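Local atomic coordinates of AB hydrolase-1 domain-containing protein (Streptococcus mutans, PDB entry 4L9A), a protein that probably hydrolyses carboxylic esters, as a carboxylesterase-like member of the alpha/beta hydrolase superfamily. Residues T145-R150 / D156-L161; N58-I63 / S188-Q193; P234-S239 / E283-N288; A77-Y82 / S86-V91; L73-P78 / N98-I103. One frame throughout, in Å; residues are numbered along the deposited sequence.

Contact 1 (T145-R150 / D156-L161); sequences TVMIYR and DLYPQL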
# COMPACT_ATOMS: atom_id res chain seq x y z
N THR A 145 -5.99 -3.54 9.52
CA THR A 145 -6.70 -4.73 9.98
C THR A 145 -8.21 -4.50 10.07
O THR A 145 -8.68 -3.37 10.23
CB THR A 145 -6.25 -5.19 11.38
OG1 THR A 145 -6.46 -4.13 12.33
CG2 THR A 145 -4.79 -5.62 11.38
N VAL A 146 -8.96 -5.59 9.98
CA VAL A 146 -10.40 -5.52 10.15
C VAL A 146 -10.69 -4.93 11.53
O VAL A 146 -11.61 -4.12 11.68
CB VAL A 146 -11.05 -6.90 10.03
CG1 VAL A 146 -12.50 -6.84 10.45
CG2 VAL A 146 -10.92 -7.42 8.59
N MSE A 147 -9.89 -5.30 12.52
CA MSE A 147 -10.05 -4.74 13.85
C MSE A 147 -9.95 -3.21 13.87
O MSE A 147 -10.87 -2.53 14.32
CB MSE A 147 -9.04 -5.32 14.82
CG MSE A 147 -9.30 -4.93 16.27
SE MSE A 147 -7.66 -4.98 17.33
CE MSE A 147 -6.95 -3.23 16.86
N ILE A 148 -8.83 -2.68 13.38
CA ILE A 148 -8.64 -1.23 13.41
C ILE A 148 -9.68 -0.55 12.51
O ILE A 148 -10.17 0.53 12.82
CB ILE A 148 -7.19 -0.81 13.03
CG1 ILE A 148 -6.83 0.54 13.65
CG2 ILE A 148 -7.00 -0.79 11.52
CD1 ILE A 148 -6.71 0.51 15.14
N TYR A 149 -10.03 -1.21 11.41
CA TYR A 149 -11.00 -0.64 10.48
C TYR A 149 -12.38 -0.52 11.12
O TYR A 149 -13.03 0.52 10.98
CB TYR A 149 -11.09 -1.46 9.19
CG TYR A 149 -12.10 -0.88 8.23
CD1 TYR A 149 -11.74 0.14 7.36
CD2 TYR A 149 -13.41 -1.32 8.21
CE1 TYR A 149 -12.65 0.69 6.49
CE2 TYR A 149 -14.34 -0.78 7.35
CZ TYR A 149 -13.95 0.22 6.49
OH TYR A 149 -14.87 0.76 5.63
N ARG A 150 -12.82 -1.57 11.80
CA ARG A 150 -14.11 -1.56 12.51
C ARG A 150 -14.17 -0.47 13.58
O ARG A 150 -15.23 0.10 13.83
CB ARG A 150 -14.40 -2.91 13.16
CG ARG A 150 -14.90 -3.98 12.21
CD ARG A 150 -15.23 -5.28 12.94
NE ARG A 150 -15.58 -6.32 11.99
CZ ARG A 150 -15.17 -7.58 12.07
NH1 ARG A 150 -15.54 -8.46 11.14
NH2 ARG A 150 -14.39 -7.96 13.07
N ASP A 156 -9.68 6.02 19.65
CA ASP A 156 -9.53 5.79 21.09
C ASP A 156 -9.15 4.34 21.41
O ASP A 156 -8.68 4.06 22.51
CB ASP A 156 -10.77 6.22 21.89
CG ASP A 156 -10.93 7.72 21.99
OD1 ASP A 156 -10.46 8.41 21.06
OD2 ASP A 156 -11.52 8.21 22.98
N LEU A 157 -9.37 3.43 20.46
CA LEU A 157 -8.92 2.05 20.62
C LEU A 157 -7.48 2.06 21.11
O LEU A 157 -7.14 1.40 22.10
CB LEU A 157 -8.99 1.30 19.28
CG LEU A 157 -9.13 -0.22 19.28
CD1 LEU A 157 -8.84 -0.76 17.88
CD2 LEU A 157 -8.22 -0.90 20.30
N TYR A 158 -6.64 2.80 20.39
CA TYR A 158 -5.27 3.07 20.80
C TYR A 158 -5.22 4.50 21.28
O TYR A 158 -5.43 5.42 20.50
CB TYR A 158 -4.32 2.90 19.62
CG TYR A 158 -4.07 1.47 19.22
CD1 TYR A 158 -3.35 0.61 20.05
CD2 TYR A 158 -4.53 0.97 18.01
CE1 TYR A 158 -3.10 -0.70 19.68
CE2 TYR A 158 -4.30 -0.34 17.64
CZ TYR A 158 -3.58 -1.17 18.47
OH TYR A 158 -3.35 -2.46 18.10
N PRO A 159 -4.95 4.70 22.58
CA PRO A 159 -4.90 6.10 23.03
C PRO A 159 -3.82 6.88 22.28
O PRO A 159 -3.99 8.08 22.06
CB PRO A 159 -4.61 5.99 24.54
CG PRO A 159 -4.06 4.60 24.73
CD PRO A 159 -4.71 3.75 23.68
N GLN A 160 -2.74 6.22 21.87
CA GLN A 160 -1.67 6.95 21.19
C GLN A 160 -2.09 7.48 19.81
O GLN A 160 -1.68 8.57 19.41
CB GLN A 160 -0.33 6.18 21.15
CG GLN A 160 -0.40 4.68 20.83
CD GLN A 160 -1.06 3.85 21.92
OE1 GLN A 160 -2.28 3.69 21.92
NE2 GLN A 160 -0.27 3.31 22.85
N LEU A 161 -2.92 6.74 19.09
CA LEU A 161 -3.42 7.23 17.81
C LEU A 161 -4.44 8.34 18.02
O LEU A 161 -4.48 9.32 17.25
CB LEU A 161 -4.03 6.09 17.00
CG LEU A 161 -3.05 5.00 16.59
CD1 LEU A 161 -3.78 3.86 15.89
CD2 LEU A 161 -1.95 5.58 15.68

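Contact 2 (N58-I63 / S188-Q193); sequences NFANII and SQQFKQ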
# COMPACT_ATOMS: atom_id res chain seq x y z
N ASN A 58 5.82 7.20 -3.44
CA ASN A 58 5.51 6.80 -2.07
C ASN A 58 6.51 5.75 -1.57
O ASN A 58 6.99 5.82 -0.44
CB ASN A 58 4.06 6.28 -2.03
CG ASN A 58 3.53 6.08 -0.60
OD1 ASN A 58 4.04 6.64 0.36
ND2 ASN A 58 2.47 5.28 -0.48
N PHE A 59 6.85 4.80 -2.44
CA PHE A 59 7.69 3.66 -2.08
C PHE A 59 9.13 3.78 -2.59
O PHE A 59 9.84 2.78 -2.66
CB PHE A 59 7.05 2.37 -2.59
CG PHE A 59 5.89 1.90 -1.76
CD1 PHE A 59 6.10 1.15 -0.60
CD2 PHE A 59 4.58 2.18 -2.14
CE1 PHE A 59 5.03 0.71 0.18
CE2 PHE A 59 3.50 1.75 -1.36
CZ PHE A 59 3.73 1.01 -0.20
N ALA A 60 9.55 4.99 -2.93
CA ALA A 60 10.86 5.19 -3.55
C ALA A 60 12.02 4.59 -2.76
O ALA A 60 12.94 3.99 -3.34
CB ALA A 60 11.11 6.69 -3.80
N ASN A 61 11.98 4.75 -1.44
CA ASN A 61 13.04 4.24 -0.57
C ASN A 61 13.14 2.71 -0.53
O ASN A 61 14.17 2.16 -0.14
CB ASN A 61 12.89 4.79 0.85
CG ASN A 61 13.22 6.28 0.94
OD1 ASN A 61 13.86 6.84 0.05
ND2 ASN A 61 12.79 6.92 2.03
N ILE A 62 12.06 2.01 -0.90
CA ILE A 62 12.15 0.56 -1.04
C ILE A 62 12.56 0.17 -2.48
O ILE A 62 13.47 -0.63 -2.70
CB ILE A 62 10.83 -0.14 -0.65
CG1 ILE A 62 10.56 0.05 0.86
CG2 ILE A 62 10.91 -1.63 -1.00
CD1 ILE A 62 9.20 -0.48 1.33
N ILE A 63 11.87 0.77 -3.44
CA ILE A 63 12.14 0.51 -4.86
C ILE A 63 13.61 0.72 -5.19
O ILE A 63 14.25 -0.16 -5.76
CB ILE A 63 11.23 1.37 -5.77
CG1 ILE A 63 9.78 0.89 -5.63
CG2 ILE A 63 11.65 1.26 -7.25
CD1 ILE A 63 8.73 1.90 -6.04
N SER A 188 15.95 15.66 -1.03
CA SER A 188 15.21 16.84 -1.44
C SER A 188 14.51 16.57 -2.77
O SER A 188 13.37 17.01 -2.99
CB SER A 188 16.15 18.04 -1.55
OG SER A 188 17.30 17.71 -2.31
N GLN A 189 15.17 15.83 -3.65
CA GLN A 189 14.60 15.55 -4.97
C GLN A 189 13.39 14.64 -4.91
O GLN A 189 12.38 14.89 -5.58
CB GLN A 189 15.65 14.94 -5.90
CG GLN A 189 15.11 14.58 -7.29
CD GLN A 189 16.21 14.43 -8.32
OE1 GLN A 189 17.37 14.76 -8.06
NE2 GLN A 189 15.86 13.95 -9.50
N GLN A 190 13.48 13.57 -4.14
CA GLN A 190 12.38 12.62 -4.04
C GLN A 190 11.26 13.19 -3.17
O GLN A 190 10.09 12.87 -3.36
CB GLN A 190 12.87 11.24 -3.57
CG GLN A 190 13.80 10.61 -4.62
CD GLN A 190 14.18 9.17 -4.35
OE1 GLN A 190 14.57 8.80 -3.24
NE2 GLN A 190 14.08 8.33 -5.40
N PHE A 191 11.63 14.06 -2.25
CA PHE A 191 10.65 14.85 -1.52
C PHE A 191 9.81 15.72 -2.47
O PHE A 191 8.59 15.62 -2.49
CB PHE A 191 11.36 15.73 -0.50
CG PHE A 191 10.47 16.72 0.19
CD1 PHE A 191 10.50 18.06 -0.16
CD2 PHE A 191 9.63 16.32 1.22
CE1 PHE A 191 9.70 18.98 0.49
CE2 PHE A 191 8.82 17.24 1.87
CZ PHE A 191 8.86 18.57 1.51
N LYS A 192 10.46 16.57 -3.26
CA LYS A 192 9.71 17.43 -4.17
C LYS A 192 8.88 16.62 -5.16
O LYS A 192 7.76 16.99 -5.50
CB LYS A 192 10.63 18.43 -4.88
CG LYS A 192 11.04 19.62 -4.02
CD LYS A 192 11.85 20.65 -4.82
CE LYS A 192 12.40 21.77 -3.94
NZ LYS A 192 11.36 22.73 -3.51
N GLN A 193 9.42 15.49 -5.61
CA GLN A 193 8.70 14.65 -6.56
C GLN A 193 7.46 14.06 -5.87
O GLN A 193 6.35 14.15 -6.38
CB GLN A 193 9.62 13.56 -7.14
CG GLN A 193 9.07 12.87 -8.39
CD GLN A 193 8.88 13.82 -9.57
OE1 GLN A 193 9.72 14.68 -9.83
NE2 GLN A 193 7.76 13.68 -10.28
O HOH W 1 14.77 9.78 -1.01

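Contact 3 (P234-S239 / E283-N288); sequences PSIVFS and EQLLSN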
# COMPACT_ATOMS: atom_id res chain seq x y z
N PRO A 234 4.52 -16.72 2.83
CA PRO A 234 5.17 -16.02 3.94
C PRO A 234 4.73 -14.57 4.01
O PRO A 234 4.52 -13.92 2.97
CB PRO A 234 6.67 -16.11 3.62
CG PRO A 234 6.78 -16.77 2.28
CD PRO A 234 5.42 -16.92 1.68
N SER A 235 4.61 -14.07 5.23
CA SER A 235 4.18 -12.71 5.48
C SER A 235 5.18 -12.02 6.39
O SER A 235 5.49 -12.52 7.47
CB SER A 235 2.81 -12.72 6.16
OG SER A 235 2.34 -11.41 6.40
N ILE A 236 5.69 -10.86 5.95
CA ILE A 236 6.53 -10.06 6.83
C ILE A 236 5.78 -8.76 7.12
O ILE A 236 5.55 -7.94 6.22
CB ILE A 236 7.90 -9.73 6.22
CG1 ILE A 236 8.58 -10.97 5.64
CG2 ILE A 236 8.79 -9.09 7.28
CD1 ILE A 236 9.04 -11.94 6.68
N VAL A 237 5.37 -8.58 8.37
CA VAL A 237 4.61 -7.39 8.76
C VAL A 237 5.47 -6.50 9.66
O VAL A 237 6.13 -7.00 10.59
CB VAL A 237 3.28 -7.78 9.45
CG1 VAL A 237 2.58 -6.56 10.06
CG2 VAL A 237 2.37 -8.47 8.45
N PHE A 238 5.48 -5.21 9.36
CA PHE A 238 6.18 -4.21 10.16
C PHE A 238 5.15 -3.28 10.78
O PHE A 238 4.24 -2.81 10.10
CB PHE A 238 7.13 -3.35 9.30
CG PHE A 238 8.27 -4.12 8.70
CD1 PHE A 238 8.07 -4.91 7.57
CD2 PHE A 238 9.53 -4.04 9.25
CE1 PHE A 238 9.13 -5.63 7.01
CE2 PHE A 238 10.59 -4.76 8.69
CZ PHE A 238 10.39 -5.55 7.58
N SER A 239 5.32 -2.99 12.06
CA SER A 239 4.38 -2.15 12.77
C SER A 239 5.07 -1.50 13.97
O SER A 239 6.02 -2.04 14.52
CB SER A 239 3.21 -3.00 13.27
OG SER A 239 2.55 -2.37 14.36
N GLU A 283 15.42 -9.47 1.71
CA GLU A 283 16.53 -10.24 1.17
C GLU A 283 16.57 -11.63 1.80
O GLU A 283 16.78 -12.62 1.11
CB GLU A 283 17.85 -9.51 1.41
CG GLU A 283 18.10 -8.36 0.45
CD GLU A 283 19.07 -7.33 1.00
OE1 GLU A 283 19.61 -7.55 2.10
OE2 GLU A 283 19.29 -6.30 0.32
N GLN A 284 16.35 -11.68 3.11
CA GLN A 284 16.34 -12.94 3.83
C GLN A 284 15.20 -13.83 3.36
O GLN A 284 15.37 -15.04 3.21
CB GLN A 284 16.23 -12.68 5.33
CG GLN A 284 15.87 -13.89 6.16
CD GLN A 284 15.80 -13.59 7.64
OE1 GLN A 284 15.28 -12.55 8.05
NE2 GLN A 284 16.33 -14.49 8.46
N LEU A 285 14.04 -13.24 3.13
CA LEU A 285 12.87 -13.98 2.66
C LEU A 285 13.17 -14.63 1.31
O LEU A 285 12.92 -15.83 1.12
CB LEU A 285 11.65 -13.07 2.56
CG LEU A 285 10.35 -13.70 2.06
CD1 LEU A 285 10.00 -14.94 2.87
CD2 LEU A 285 9.21 -12.71 2.11
N LEU A 286 13.71 -13.85 0.39
CA LEU A 286 14.00 -14.32 -0.95
C LEU A 286 15.10 -15.38 -0.99
O LEU A 286 15.05 -16.32 -1.79
CB LEU A 286 14.37 -13.16 -1.86
CG LEU A 286 13.26 -12.12 -2.02
CD1 LEU A 286 13.69 -11.05 -3.01
CD2 LEU A 286 11.99 -12.81 -2.48
N SER A 287 16.09 -15.25 -0.12
CA SER A 287 17.21 -16.17 -0.13
C SER A 287 16.80 -17.56 0.36
O SER A 287 17.44 -18.56 0.02
CB SER A 287 18.36 -15.63 0.72
OG SER A 287 17.98 -15.54 2.08
N ASN A 288 15.72 -17.63 1.14
CA ASN A 288 15.30 -18.89 1.76
C ASN A 288 13.95 -19.43 1.28
O ASN A 288 13.38 -20.32 1.91
CB ASN A 288 15.29 -18.75 3.28
CG ASN A 288 16.65 -18.43 3.84
OD1 ASN A 288 16.83 -17.42 4.53
ND2 ASN A 288 17.63 -19.28 3.55

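Contact 4 (A77-Y82 / S86-V91); sequences APNSGY and SNQANV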
# COMPACT_ATOMS: atom_id res chain seq x y z
N ALA A 77 -4.27 4.02 -7.02
CA ALA A 77 -5.72 3.87 -6.93
C ALA A 77 -6.42 5.07 -7.56
O ALA A 77 -5.84 6.15 -7.67
CB ALA A 77 -6.16 3.69 -5.45
N PRO A 78 -7.68 4.89 -7.97
CA PRO A 78 -8.45 6.05 -8.43
C PRO A 78 -8.35 7.18 -7.42
O PRO A 78 -8.21 6.93 -6.21
CB PRO A 78 -9.88 5.51 -8.49
CG PRO A 78 -9.70 4.06 -8.79
CD PRO A 78 -8.47 3.65 -8.03
N ASN A 79 -8.41 8.42 -7.90
CA ASN A 79 -8.37 9.59 -7.02
C ASN A 79 -7.08 9.72 -6.19
O ASN A 79 -7.07 10.36 -5.13
CB ASN A 79 -9.57 9.60 -6.08
CG ASN A 79 -10.89 9.71 -6.82
OD1 ASN A 79 -11.01 10.46 -7.80
ND2 ASN A 79 -11.89 8.97 -6.36
N SER A 80 -6.01 9.13 -6.68
CA SER A 80 -4.72 9.29 -6.02
C SER A 80 -3.60 9.39 -7.03
O SER A 80 -3.69 8.83 -8.13
CB SER A 80 -4.44 8.11 -5.09
OG SER A 80 -3.97 7.01 -5.83
N GLY A 81 -2.53 10.08 -6.65
CA GLY A 81 -1.35 10.12 -7.50
C GLY A 81 -1.73 10.57 -8.90
O GLY A 81 -2.41 11.58 -9.06
N TYR A 82 -1.31 9.83 -9.91
CA TYR A 82 -1.58 10.25 -11.27
C TYR A 82 -2.70 9.44 -11.91
O TYR A 82 -2.97 9.59 -13.10
CB TYR A 82 -0.31 10.21 -12.13
CG TYR A 82 0.77 11.16 -11.65
CD1 TYR A 82 0.73 12.52 -11.97
CD2 TYR A 82 1.83 10.70 -10.89
CE1 TYR A 82 1.72 13.38 -11.53
CE2 TYR A 82 2.83 11.56 -10.45
CZ TYR A 82 2.76 12.90 -10.77
OH TYR A 82 3.76 13.75 -10.31
N SER A 86 -12.40 10.17 -10.36
CA SER A 86 -13.72 9.69 -10.76
C SER A 86 -14.50 9.32 -9.49
O SER A 86 -13.91 8.99 -8.46
CB SER A 86 -13.60 8.47 -11.67
OG SER A 86 -13.00 7.38 -10.98
N ASN A 87 -15.83 9.39 -9.58
CA ASN A 87 -16.66 8.98 -8.46
C ASN A 87 -16.45 7.50 -8.18
O ASN A 87 -16.49 6.68 -9.10
CB ASN A 87 -18.13 9.24 -8.76
CG ASN A 87 -18.99 9.22 -7.50
OD1 ASN A 87 -18.54 8.77 -6.45
ND2 ASN A 87 -20.20 9.74 -7.60
N GLN A 88 -16.21 7.15 -6.91
CA GLN A 88 -16.02 5.75 -6.49
C GLN A 88 -17.26 5.16 -5.77
O GLN A 88 -17.24 4.02 -5.34
CB GLN A 88 -14.75 5.61 -5.63
CG GLN A 88 -13.45 5.92 -6.40
CD GLN A 88 -13.15 4.89 -7.47
OE1 GLN A 88 -12.81 3.74 -7.16
NE2 GLN A 88 -13.29 5.28 -8.73
N ALA A 89 -18.33 5.94 -5.69
CA ALA A 89 -19.58 5.51 -5.06
C ALA A 89 -20.07 4.12 -5.44
O ALA A 89 -20.59 3.39 -4.59
CB ALA A 89 -20.68 6.53 -5.30
N ASN A 90 -19.94 3.75 -6.72
CA ASN A 90 -20.45 2.45 -7.17
C ASN A 90 -19.36 1.40 -7.35
O ASN A 90 -19.58 0.38 -7.98
CB ASN A 90 -21.25 2.60 -8.47
CG ASN A 90 -22.57 3.28 -8.26
OD1 ASN A 90 -23.26 3.00 -7.28
ND2 ASN A 90 -22.94 4.20 -9.16
N VAL A 91 -18.17 1.69 -6.80
CA VAL A 91 -17.03 0.78 -6.93
C VAL A 91 -16.93 -0.05 -5.65
O VAL A 91 -17.07 0.48 -4.55
CB VAL A 91 -15.73 1.56 -7.18
CG1 VAL A 91 -14.55 0.62 -7.31
CG2 VAL A 91 -15.87 2.42 -8.46

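Contact 5 (L73-P78 / N98-I103); sequences LTIDAP and NAILMI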
# COMPACT_ATOMS: atom_id res chain seq x y z
N LEU A 73 6.16 -3.27 -10.05
CA LEU A 73 4.89 -2.76 -10.55
C LEU A 73 4.26 -1.90 -9.48
O LEU A 73 3.91 -2.41 -8.41
CB LEU A 73 3.93 -3.89 -10.92
CG LEU A 73 2.51 -3.50 -11.34
CD1 LEU A 73 2.50 -2.56 -12.59
CD2 LEU A 73 1.69 -4.75 -11.62
N THR A 74 4.13 -0.61 -9.74
CA THR A 74 3.39 0.24 -8.83
C THR A 74 2.06 0.59 -9.45
O THR A 74 1.95 0.76 -10.68
CB THR A 74 4.17 1.52 -8.47
OG1 THR A 74 4.23 2.39 -9.61
CG2 THR A 74 5.60 1.18 -8.01
N ILE A 75 1.04 0.72 -8.60
CA ILE A 75 -0.32 1.00 -9.04
C ILE A 75 -0.93 2.13 -8.21
O ILE A 75 -0.94 2.07 -6.98
CB ILE A 75 -1.20 -0.27 -8.90
CG1 ILE A 75 -0.62 -1.42 -9.72
CG2 ILE A 75 -2.64 0.02 -9.32
CD1 ILE A 75 -1.37 -2.75 -9.53
N ASP A 76 -1.44 3.16 -8.89
CA ASP A 76 -2.14 4.25 -8.21
C ASP A 76 -3.65 4.00 -8.20
O ASP A 76 -4.26 3.79 -9.24
CB ASP A 76 -1.87 5.60 -8.90
CG ASP A 76 -0.43 6.08 -8.71
OD1 ASP A 76 0.42 5.27 -8.26
OD2 ASP A 76 -0.15 7.26 -9.03
N ALA A 77 -4.27 4.02 -7.02
CA ALA A 77 -5.72 3.87 -6.93
C ALA A 77 -6.42 5.07 -7.56
O ALA A 77 -5.84 6.15 -7.67
CB ALA A 77 -6.16 3.69 -5.45
N PRO A 78 -7.68 4.89 -7.97
CA PRO A 78 -8.45 6.05 -8.43
C PRO A 78 -8.35 7.18 -7.42
O PRO A 78 -8.21 6.93 -6.21
CB PRO A 78 -9.88 5.51 -8.49
CG PRO A 78 -9.70 4.06 -8.79
CD PRO A 78 -8.47 3.65 -8.03
N ASN A 98 -10.48 -6.73 -9.26
CA ASN A 98 -10.54 -7.16 -10.66
C ASN A 98 -9.71 -6.26 -11.57
O ASN A 98 -9.06 -6.74 -12.49
CB ASN A 98 -12.00 -7.27 -11.17
CG ASN A 98 -12.72 -8.48 -10.58
OD1 ASN A 98 -12.07 -9.40 -10.07
ND2 ASN A 98 -14.05 -8.49 -10.64
N ALA A 99 -9.70 -4.96 -11.30
CA ALA A 99 -8.89 -4.04 -12.10
C ALA A 99 -7.40 -4.34 -11.90
O ALA A 99 -6.64 -4.38 -12.86
CB ALA A 99 -9.19 -2.60 -11.73
N ILE A 100 -6.99 -4.57 -10.66
CA ILE A 100 -5.60 -4.91 -10.39
C ILE A 100 -5.18 -6.20 -11.08
O ILE A 100 -4.11 -6.28 -11.67
CB ILE A 100 -5.30 -4.97 -8.88
CG1 ILE A 100 -5.49 -3.58 -8.26
CG2 ILE A 100 -3.88 -5.48 -8.62
CD1 ILE A 100 -5.44 -3.55 -6.73
N LEU A 101 -6.04 -7.22 -11.02
CA LEU A 101 -5.76 -8.49 -11.71
C LEU A 101 -5.62 -8.35 -13.23
O LEU A 101 -4.84 -9.07 -13.87
CB LEU A 101 -6.81 -9.54 -11.36
CG LEU A 101 -6.79 -9.99 -9.90
CD1 LEU A 101 -8.06 -10.78 -9.59
CD2 LEU A 101 -5.53 -10.82 -9.61
N MSE A 102 -6.39 -7.44 -13.82
CA MSE A 102 -6.25 -7.14 -15.24
C MSE A 102 -4.88 -6.54 -15.49
O MSE A 102 -4.23 -6.83 -16.50
CB MSE A 102 -7.29 -6.12 -15.65
CG MSE A 102 -8.59 -6.69 -16.11
SE MSE A 102 -9.43 -5.31 -17.20
CE MSE A 102 -8.05 -5.17 -18.58
N ILE A 103 -4.47 -5.67 -14.58
CA ILE A 103 -3.15 -5.06 -14.66
C ILE A 103 -2.08 -6.14 -14.53
O ILE A 103 -1.10 -6.13 -15.27
CB ILE A 103 -2.97 -3.94 -13.61
CG1 ILE A 103 -3.96 -2.80 -13.89
CG2 ILE A 103 -1.55 -3.41 -13.62
CD1 ILE A 103 -3.98 -1.68 -12.85

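Contact 1 (T145-R150 / D156-L161)
Leu157 reaches out of the loop ahead of helix 159-167 to meet Met147 and Ile148, on the first turn of helix 146-151. Its chain runs almost straight out, with CG turned opposite the backbone N (chi1 -155°) and CD1 at the far end, so one methyl serves both partners. That CD1 lies 3.7 Å from Ile148 CD1. It comes within 3.3 Å of Met147 CE, tighter than methyl carbons normally pack, so the exact spacing is doubtful. The selenomethionine is bent at its last torsion (chi3 83°), which swings CE back over Leu157, and CE also passes 3.9 Å from Tyr158 OH. These residues follow strand 134-141, where many alpha/beta hydrolases insert a helical cap between core strands, and the contact probably joins the first two helices of such an insertion. Ile148 approaches Tyr158 differently: its CD1 sits in the ring plane, at the edge, 3.6 Å from CE2. Helix 244-248 ties the two segments together, because the carboxylate of Glu246 hydrogen-bonds Tyr158 OH through OE1 and Thr145 OG1 through OE2. Thr145 OG1 in turn caps the helix, accepting a nearly straight bond (168°) from Ile148 N, 3.0 Å away.

Contact 2 (N58-I63 / S188-Q193)
Gln190 stretches from helix 188-206 to Ala60 and Asn61 on the short helix 60-63, and its amide makes every direct contact between the two segments. The van der Waals part rests on Ala60. Its CB lies 3.8 Å from Gln190 NE2 and 4.0 Å from Gln190 CD, at much the same distance from the whole amide group. An extended chain carries that group across: CG stands opposite the backbone carbonyl carbon (chi1 -66°), and chi2 continues straight at -171°.

The polar part is indirect. Asn61 OD1 and Gln190 OE1, both acceptors, stay 3.9 Å apart, and the two amide planes are turned 50° from each other. A water lies between the oxygens and can donate to both. It is 3.3 Å from Asn61 OD1, whereas its separation from Gln190 OE1 is too short to be taken literally, so that half of the bridge is doubtful in detail. The nitrogen ends of both amides are hydrogen-bonded elsewhere: Gln190 NE2 to Asp64 OD2, Asn61 ND2 to the carbonyl oxygens of His185 and Trp272.

Backbone bonds shape the first segment: Phe59 O accepts from both Ile62 N and Ile63 N, closing the single turn that presents Ala60 and Asn61. Helix 188-206 lies between strands 134-141 and 235-239, where alpha/beta hydrolases commonly carry a cap, so the contact probably joins cap to core. The turn meets that helix through Gln190 and helix 275-287 through Asn61 and Ile62, which touch Thr275, while Phe59 and Ile62 rest on strand 111-117.

Contact 3 (P234-S239 / E283-N288)
Leu285 packs on the start of strand 235-239 and the proline before it, with its two methyl groups divided between two residues. CD1 meets the Pro234 ring, 3.6 Å from CB and 3.8 Å from CG, the two side chains crossing at about a right angle. CD2 goes instead to Ile236, where it lies 4.0 Å from CG1 as the two side chains run past each other in opposite directions. The fork is set by torsions: CG stands opposite the backbone N (chi1 179°) and chi2 near 53° spreads the methyls toward the two targets. All three side chains are buried, and the contact contains no polar bond. It is the familiar packing of an alpha/beta hydrolase core, in which the C-terminal helix, here 275-287, lies against one face of the central sheet. Pro234 and Ile236 point toward the helix, whereas Ser235 between them points away and bonds through OG to Tyr252 O. Next outward, Ile139 of strand 134-141 touches both Ile236 and Leu285, extending the apolar patch to the neighbouring strand. In the last turn of the helix, Gln258 NE2 bonds Leu285 O, and Ser287 OG hydrogen-bonds Gln284 O at 2.9 Å from above the carbonyl plane.

Contact 4 (A77-Y82 / S86-V91)
Asn79 and Ser86 bring two irregular backbones together, their CA atoms 6.5 Å apart, with a type II turn from Ala77 to Ser80 on one side and a type I turn from Gln88 to Val91 on the other. The Asn79 side chain acts much like a piece of backbone. Its OD1 accepts from Ser86 N at 2.9 Å, the donor tilted 28° from the carbonyl plane, while its ND2 donates to Ser86 O, also at 2.9 Å, lying in the carbonyl plane of Ser86. Both ends of one amide thus grip a single residue, which fixes the rotation of the group. A further bond from Asn79 ND2 to Ile216 O strengthens that hold.

Beside it, Gln88 bends at chi2 (-68°) and lays its amide against the Pro78 ring: NE2 lies 3.4 Å from Pro78 CB, and OE1 3.5 Å from Pro78 CG. The Gln88 and Asn79 amides stand almost perpendicular, at 87°, and Asn79 ND2 lies 3.4 Å from Gln88 CG. Within the second segment, Asn87 OD1 accepts from Ala89 N in an Asx turn. Backbone hydrogen bonding between Gln88 and Lys215 binds this segment to another loop. The whole loop links strand 71-75 to helix 93-106, whose Trp96 packs on Pro78, and Leu205 of helix 188-206 touches Asn79.

Contact 5 (L73-P78 / N98-I103)
Asp76 OD2 is held by two hydrogen bonds, from Ser54 OG and Tyr82 N, and its partner OD1 accepts from Thr55 N, so the carboxylate is held at both oxygens. One residue earlier, Ile75 packs with Leu73 against helix 93-106.

Ile75 uses both its branches. Its CG1 lies opposite the carbonyl carbon (chi1 -59°), and an extended chi2 carries CD1 outward to 3.8 Å from Ile100 CG2 and 4.1 Å from Ile103 CG2. The shorter branch, CG2, lies 4.1 Å from Ile103 CD1. The Ile75 and Ile103 side chains reach toward each other tip to tip, whereas Ile75 and Ile100 meet at a slant. Leu73 completes the row, its CD2 lying 4.0 Å from Ile103 CG2, so that Ile103 is shared by both strand residues. All four side chains are buried, and these separations indicate ordinary, unstrained packing.

Ile103 also touches Ile33 on one neighbouring strand, and Ile100 touches Leu47 on the other, so the helix covers three strands at once. The axis of the helical segment 98-103 passes 10.8 Å from that of strand residues 73-75, the two directions 151° apart, roughly antiparallel. This is the geometry of a beta-alpha-beta crossover: strand 71-75 leads through helix 93-106 to strand 111-117, parallel to it with strand 43-47 between, the repeating element of the alpha/beta hydrolase fold.

In the fold
Contacts 3 and 5 anchor helices to the same mixed eight-stranded sheet, their centres 23 Å apart: contact 5 on strand 71-75 and contact 3 on strand 235-239. Contact 4 continues directly from contact 5, sharing Ala77 and Pro78, with centres 12 Å apart. Contact 2 spans the chain on either side of contacts 5, 4 and 1, joining helix 60-63 to helix 188-206; Gln193 touches Tyr82, and Ile63 touches Thr74. Contact 1 lies apart, its nearest atoms about 7 Å from contact 3, among helices between strands 134-141 and 235-239. Together they are consistent with an alpha/beta hydrolase core carrying a helical insertion.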